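Local coordinates for Non-sulfated chondroitin lyase E66 (PDB 3VSN), which cleaves non-sulfated chondroitin as a lyase of the baculovirus envelope and is essential for oral infection of the insect host, at residues S202-G207 and A211-E216. Residues are numbered along the deposited sequence; the frame is centred on the assembly and turned at random.
Unlike the reference sequence in segment 202-207: Met204 (reference Ile).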
ATOM      1  N   SER A 202       7.551 -30.568   8.061  1.00 17.21           N
ATOM      2  CA  SER A 202       7.297 -32.005   7.893  1.00 17.95           C
ATOM      3  C   SER A 202       8.598 -32.793   7.729  1.00 18.25           C
ATOM      4  O   SER A 202       8.727 -33.899   8.255  1.00 17.93           O
ATOM      5  CB  SER A 202       6.322 -32.289   6.741  1.00 18.03           C
ATOM      6  OG  SER A 202       6.922 -32.091   5.472  1.00 18.68           O
ATOM      7  N   GLN A 203       9.562 -32.211   7.015  1.00 18.75           N
ATOM      8  CA  GLN A 203      10.885 -32.822   6.859  1.00 19.20           C
ATOM      9  C   GLN A 203      11.682 -32.848   8.166  1.00 19.27           C
ATOM     10  O   GLN A 203      12.412 -33.807   8.437  1.00 19.30           O
ATOM     11  CB  GLN A 203      11.680 -32.134   5.749  1.00 19.54           C
ATOM     12  CG  GLN A 203      11.234 -32.489   4.339  1.00 19.69           C
ATOM     13  CD  GLN A 203      11.613 -33.904   3.933  1.00 20.25           C
ATOM     14  OE1 GLN A 203      10.917 -34.868   4.260  1.00 20.28           O
ATOM     15  NE2 GLN A 203      12.713 -34.032   3.203  1.00 20.34           N
ATOM     16  N   MET A 204      11.534 -31.804   8.977  1.00 19.30           N
ATOM     17  CA  MET A 204      12.165 -31.763  10.295  1.00 19.78           C
ATOM     18  C   MET A 204      11.593 -32.850  11.207  1.00 20.08           C
ATOM     19  O   MET A 204      12.333 -33.482  11.968  1.00 19.98           O
ATOM     20  CB  MET A 204      12.000 -30.387  10.935  1.00 20.16           C
ATOM     21  CG  MET A 204      12.722 -29.272  10.195  1.00 20.55           C
ATOM     22  SD  MET A 204      12.355 -27.658  10.904  1.00 22.01           S
ATOM     23  CE  MET A 204      13.431 -27.677  12.335  1.00 21.33           C
ATOM     24  N   LEU A 205      10.280 -33.071  11.114  1.00 19.82           N
ATOM     25  CA  LEU A 205       9.616 -34.148  11.857  1.00 20.30           C
ATOM     26  C   LEU A 205      10.124 -35.536  11.454  1.00 20.75           C
ATOM     27  O   LEU A 205      10.150 -36.453  12.278  1.00 20.44           O
ATOM     28  CB  LEU A 205       8.097 -34.080  11.682  1.00 19.50           C
ATOM     29  CG  LEU A 205       7.331 -32.967  12.404  1.00 19.14           C
ATOM     30  CD1 LEU A 205       5.881 -33.001  11.954  1.00 18.61           C
ATOM     31  CD2 LEU A 205       7.425 -33.101  13.922  1.00 19.16           C
ATOM     32  N   ARG A 206      10.520 -35.675  10.188  1.00 21.54           N
ATOM     33  CA  ARG A 206      11.094 -36.919   9.666  1.00 22.48           C
ATOM     34  C   ARG A 206      12.567 -37.088  10.053  1.00 23.28           C
ATOM     35  O   ARG A 206      13.170 -38.126   9.780  1.00 23.90           O
ATOM     36  CB  ARG A 206      10.930 -36.996   8.143  1.00 22.47           C
ATOM     37  CG  ARG A 206       9.484 -37.089   7.681  1.00 21.99           C
ATOM     38  CD  ARG A 206       9.355 -37.200   6.170  1.00 22.18           C
ATOM     39  NE  ARG A 206       7.966 -36.993   5.776  1.00 21.93           N
ATOM     40  CZ  ARG A 206       7.468 -35.837   5.341  1.00 22.00           C
ATOM     41  NH1 ARG A 206       8.250 -34.775   5.200  1.00 21.50           N
ATOM     42  NH2 ARG A 206       6.183 -35.751   5.033  1.00 21.78           N
ATOM     43  N   GLY A 207      13.146 -36.063  10.672  1.00 23.83           N
ATOM     44  CA  GLY A 207      14.516 -36.143  11.174  1.00 24.52           C
ATOM     45  C   GLY A 207      15.601 -35.529  10.309  1.00 25.41           C
ATOM     46  O   GLY A 207      16.779 -35.590  10.666  1.00 25.67           O
ATOM     47  N   ALA A 211      19.966 -27.948   7.146  1.00 27.32           N
ATOM     48  CA  ALA A 211      21.014 -27.932   6.117  1.00 27.77           C
ATOM     49  C   ALA A 211      20.718 -28.907   4.975  1.00 27.85           C
ATOM     50  O   ALA A 211      21.004 -28.609   3.817  1.00 27.99           O
ATOM     51  CB  ALA A 211      22.378 -28.221   6.731  1.00 28.01           C
ATOM     52  N   GLN A 212      20.138 -30.062   5.305  1.00 28.31           N
ATOM     53  CA  GLN A 212      19.742 -31.055   4.301  1.00 28.31           C
ATOM     54  C   GLN A 212      18.552 -30.576   3.473  1.00 27.54           C
ATOM     55  O   GLN A 212      18.570 -30.652   2.241  1.00 27.23           O
ATOM     56  CB  GLN A 212      19.392 -32.397   4.956  1.00 29.42           C
ATOM     57  CG  GLN A 212      20.550 -33.123   5.618  1.00 30.79           C
ATOM     58  CD  GLN A 212      20.161 -34.517   6.075  1.00 31.80           C
ATOM     59  OE1 GLN A 212      20.201 -35.470   5.296  1.00 33.23           O
ATOM     60  NE2 GLN A 212      19.782 -34.642   7.340  1.00 31.87           N
ATOM     61  N   ILE A 213      17.518 -30.096   4.164  1.00 26.94           N
ATOM     62  CA  ILE A 213      16.290 -29.609   3.527  1.00 26.77           C
ATOM     63  C   ILE A 213      16.600 -28.468   2.550  1.00 27.06           C
ATOM     64  O   ILE A 213      16.056 -28.421   1.444  1.00 26.67           O
ATOM     65  CB  ILE A 213      15.250 -29.162   4.584  1.00 26.22           C
ATOM     66  CG1 ILE A 213      14.888 -30.337   5.505  1.00 25.56           C
ATOM     67  CG2 ILE A 213      13.993 -28.618   3.914  1.00 26.30           C
ATOM     68  CD1 ILE A 213      14.430 -29.929   6.890  1.00 24.92           C
ATOM     69  N   ARG A 214      17.487 -27.569   2.971  1.00 28.30           N
ATOM     70  CA  ARG A 214      17.954 -26.446   2.152  1.00 29.56           C
ATOM     71  C   ARG A 214      18.403 -26.875   0.749  1.00 29.87           C
ATOM     72  O   ARG A 214      18.122 -26.186  -0.238  1.00 29.35           O
ATOM     73  CB  ARG A 214      19.086 -25.712   2.884  1.00 30.84           C
ATOM     74  CG  ARG A 214      20.125 -25.054   1.987  1.00 32.87           C
ATOM     75  CD  ARG A 214      19.931 -23.555   1.871  1.00 33.91           C
ATOM     76  NE  ARG A 214      20.460 -22.859   3.041  1.00 35.58           N
ATOM     77  CZ  ARG A 214      20.780 -21.566   3.074  1.00 35.36           C
ATOM     78  NH1 ARG A 214      20.638 -20.804   1.995  1.00 35.78           N
ATOM     79  NH2 ARG A 214      21.254 -21.036   4.192  1.00 35.88           N
ATOM     80  N   GLN A 215      19.079 -28.020   0.669  1.00 30.30           N
ATOM     81  CA  GLN A 215      19.673 -28.488  -0.586  1.00 30.55           C
ATOM     82  C   GLN A 215      18.684 -29.119  -1.567  1.00 30.05           C
ATOM     83  O   GLN A 215      19.018 -29.319  -2.739  1.00 29.69           O
ATOM     84  CB  GLN A 215      20.849 -29.437  -0.312  1.00 31.95           C
ATOM     85  CG  GLN A 215      22.084 -28.750   0.262  1.00 33.50           C
ATOM     86  CD  GLN A 215      22.560 -27.571  -0.579  1.00 34.79           C
ATOM     87  OE1 GLN A 215      22.772 -27.696  -1.788  1.00 36.30           O
ATOM     88  NE2 GLN A 215      22.733 -26.418   0.063  1.00 34.83           N
ATOM     89  N   GLU A 216      17.477 -29.432  -1.099  1.00 28.88           N
ATOM     90  CA  GLU A 216      16.444 -30.012  -1.962  1.00 28.27           C
ATOM     91  C   GLU A 216      16.073 -29.065  -3.098  1.00 28.72           C
ATOM     92  O   GLU A 216      16.051 -27.845  -2.913  1.00 28.36           O
ATOM     93  CB  GLU A 216      15.193 -30.369  -1.158  1.00 27.87           C
ATOM     94  CG  GLU A 216      15.424 -31.370  -0.033  1.00 27.35           C
ATOM     95  CD  GLU A 216      14.153 -31.694   0.731  1.00 27.25           C
ATOM     96  OE1 GLU A 216      13.059 -31.607   0.133  1.00 26.95           O
ATOM     97  OE2 GLU A 216      14.248 -32.038   1.927  1.00 27.07           O
TER
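Gln203 and Ile213 meet where the chain turns between helix 189-205 and the short helix 210-214 of the α-helical domain, an α/α toroid: the first helix ends in a Schellman motif at Gly207, and the second follows after a tight connection. Gly207 takes a positive phi of 99°, a backbone shape that glycine, lacking CB, adopts without strain. Ile213 sends its longer branch between two neighbouring residues of the first helix; apolar and branched, it offers CG1 and CD1 to this buried face. Its CG1 and CD1 both lie 3.7 Å from CB of Gln203, while CD1 also reaches CG of Met204 at 3.8 Å, the Met204 and Ile213 side chains crossing at about a right angle. The unbranched chain of Met204 lets CG meet Ile213 while the side chain also touches Leu31 and Phe34 of helix 29-48.

Gln203 serves apolar and polar neighbours at once. Beyond CB its chain belongs to Glu216, the N-cap residue of helix 217-225, and a bend at chi2 (-72°) turns the amide toward it. There NE2 donates to OE2 of Glu216 over 2.8 Å; the acceptor lies close to the amide plane but is approached on its syn side, somewhat out of the carboxylate plane, the two flat groups standing nearly perpendicular. A carboxylate suits Glu216 because its other oxygen, OE1, is hydrogen-bonded to Tyr199 OH, so both are held. Glutamine suits this place because its amide also accepts: Arg206 NH1, which bonds Ser202 OG as well, donates to Gln203 OE1 at 2.8 Å, in the carbonyl plane and on a lone pair.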